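Local coordinates for Lmo2445 protein (Listeria monocytogenes EGD-e, PDB 5HZL), which is a secreted, calcium-binding internalin-like leucine-rich-repeat protein of unknown molecular function, at residues A23-I29 and V71-F77. Coordinates in Å, arbitrary orientation, origin at the centre of the assembly. Residues are numbered along the deposited sequence.
Sequences AFPVEAI and VLNNEVF. With CA (calcium ion), chain B.
This contact fastens the helical N-terminal cap of an internalin-like protein onto the start of its leucine-rich repeats. Residues 23-29 run from the end of helix 20-23 through a short link into helix 27-36; residues 71-77 form a 3-10 turn at 71-74, closed by Asn-74 N to Val-71 O at 2.9 Å, and then extend toward repeat strand 82-84. The closest CA pairs are Ala-23 with Asn-74 (6.3 Å) and Phe-24 with Val-71 (5.7 Å).

At Ala-23 the carbonyl O, at the end of the first helix, accepts a hydrogen bond from Asn-74 ND2 at 2.8 Å. Phe-24 then leaves helical geometry (phi/psi -132/88). With chi1 m, the Phe-24 side chain lies between cap and repeats: Phe-24 CB is 3.5 Å from Val-71 CG1, while Phe-24 CZ is 3.4 Å from Glu-75 CG and 3.5 Å from Phe-77 CZ. The two phenyl planes are inclined by only 24°, but with centroids 5.6 Å apart they barely overlap. Glu-75 and Phe-77 also touch Leu-51 of helix 48-51.

Pro-25 centres an inverse gamma turn, with a weak Val-26 N to Phe-24 O bond of 3.0 Å, and sets its CD 3.8 Å from Val-71 CG1. Val-26, the N-cap residue of helix 27-36, packs CG2 against Val-71 CG2 at 3.7 Å. Glu-27 takes no part in the interface; extended through chi1 and chi2 (both t), it sends OE2 to within 2.6 Å of a calcium ion that Glu-31 also binds. Two residues further on, Ile-29 (chi1 m, chi2 t) points back toward the repeats, its CG2 4.0 Å from Leu-72 CD2.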
# COMPACT_ATOMS: atom_id res chain seq x y z
N ALA A 23 31.25 -6.41 -4.03
CA ALA A 23 30.12 -6.03 -4.88
C ALA A 23 28.90 -5.62 -4.05
O ALA A 23 28.23 -4.63 -4.36
CB ALA A 23 29.75 -7.18 -5.82
N PHE A 24 28.62 -6.39 -3.00
CA PHE A 24 27.46 -6.13 -2.15
C PHE A 24 27.91 -6.15 -0.69
O PHE A 24 27.86 -7.19 -0.07
CB PHE A 24 26.40 -7.20 -2.43
CG PHE A 24 26.14 -7.45 -3.90
CD1 PHE A 24 25.39 -6.55 -4.66
CD2 PHE A 24 26.64 -8.58 -4.53
CE1 PHE A 24 25.16 -6.78 -6.00
CE2 PHE A 24 26.40 -8.82 -5.88
CZ PHE A 24 25.65 -7.92 -6.62
N PRO A 25 28.35 -5.00 -0.15
CA PRO A 25 28.86 -4.94 1.22
C PRO A 25 27.85 -4.87 2.38
O PRO A 25 27.92 -3.98 3.22
CB PRO A 25 29.82 -3.73 1.18
CG PRO A 25 29.30 -2.87 0.11
CD PRO A 25 28.62 -3.75 -0.89
N VAL A 26 26.93 -5.83 2.42
CA VAL A 26 25.94 -5.96 3.47
C VAL A 26 25.98 -7.46 3.73
O VAL A 26 25.61 -8.24 2.83
CB VAL A 26 24.54 -5.52 3.02
CG1 VAL A 26 23.50 -5.84 4.08
CG2 VAL A 26 24.52 -4.03 2.69
N GLU A 27 26.43 -7.85 4.93
CA GLU A 27 26.56 -9.28 5.32
C GLU A 27 25.44 -10.20 4.78
O GLU A 27 25.70 -11.11 3.98
CB GLU A 27 26.66 -9.41 6.85
CG GLU A 27 26.82 -10.84 7.35
CD GLU A 27 26.88 -10.96 8.87
OE1 GLU A 27 26.96 -9.93 9.59
OE2 GLU A 27 26.86 -12.11 9.35
N ALA A 28 24.21 -9.93 5.23
CA ALA A 28 23.03 -10.70 4.86
C ALA A 28 22.82 -10.88 3.36
O ALA A 28 22.51 -11.99 2.92
CB ALA A 28 21.80 -10.05 5.47
N ILE A 29 23.00 -9.81 2.60
CA ILE A 29 22.81 -9.84 1.16
C ILE A 29 23.91 -10.65 0.49
O ILE A 29 23.62 -11.48 -0.37
CB ILE A 29 22.66 -8.42 0.57
CG1 ILE A 29 21.36 -7.79 1.12
CG2 ILE A 29 22.64 -8.45 -0.95
CD1 ILE A 29 21.08 -6.36 0.69
N VAL A 71 22.17 -1.54 -2.17
CA VAL A 71 23.43 -2.17 -2.58
C VAL A 71 23.30 -3.03 -3.85
O VAL A 71 24.28 -3.18 -4.59
CB VAL A 71 24.02 -2.95 -1.38
CG1 VAL A 71 24.90 -4.10 -1.79
CG2 VAL A 71 24.76 -1.99 -0.44
N LEU A 72 22.11 -3.59 -4.10
CA LEU A 72 21.83 -4.40 -5.29
C LEU A 72 22.12 -3.62 -6.59
O LEU A 72 22.51 -4.23 -7.61
CB LEU A 72 20.39 -4.92 -5.29
CG LEU A 72 20.04 -5.94 -4.20
CD1 LEU A 72 18.55 -6.25 -4.17
CD2 LEU A 72 20.84 -7.23 -4.35
N ASN A 73 21.94 -2.30 -6.55
CA ASN A 73 22.25 -1.44 -7.70
C ASN A 73 23.74 -1.37 -8.07
O ASN A 73 24.09 -0.74 -9.07
CB ASN A 73 21.66 -0.05 -7.50
CG ASN A 73 20.15 -0.04 -7.63
OD1 ASN A 73 19.61 -0.71 -8.50
ND2 ASN A 73 19.48 0.73 -6.79
N ASN A 74 24.60 -1.99 -7.27
CA ASN A 74 26.03 -2.06 -7.59
C ASN A 74 26.28 -2.98 -8.76
O ASN A 74 27.38 -3.01 -9.25
CB ASN A 74 26.88 -2.53 -6.41
CG ASN A 74 26.96 -1.51 -5.29
OD1 ASN A 74 26.42 -0.40 -5.38
ND2 ASN A 74 27.65 -1.88 -4.21
N GLU A 75 25.28 -3.74 -9.18
CA GLU A 75 25.43 -4.63 -10.32
C GLU A 75 24.12 -4.73 -11.09
O GLU A 75 23.13 -4.08 -10.75
CB GLU A 75 25.87 -6.04 -9.86
CG GLU A 75 27.15 -6.10 -9.04
CD GLU A 75 28.39 -5.57 -9.76
OE1 GLU A 75 28.39 -5.39 -11.00
OE2 GLU A 75 29.37 -5.33 -9.04
N VAL A 76 24.13 -5.54 -12.13
CA VAL A 76 22.97 -5.77 -12.98
C VAL A 76 22.73 -7.28 -13.06
O VAL A 76 23.59 -8.02 -13.55
CB VAL A 76 23.21 -5.22 -14.40
CG1 VAL A 76 22.05 -5.57 -15.33
CG2 VAL A 76 23.46 -3.72 -14.37
N PHE A 77 21.57 -7.72 -12.56
CA PHE A 77 21.18 -9.13 -12.61
C PHE A 77 20.31 -9.18 -13.86
O PHE A 77 19.09 -9.18 -13.77
CB PHE A 77 20.39 -9.50 -11.37
CG PHE A 77 21.14 -9.32 -10.08
CD1 PHE A 77 21.21 -8.07 -9.47
CD2 PHE A 77 21.73 -10.42 -9.44
CE1 PHE A 77 21.89 -7.91 -8.26
CE2 PHE A 77 22.42 -10.26 -8.24
CZ PHE A 77 22.50 -9.01 -7.65
CA CA B . 25.76 -14.40 8.84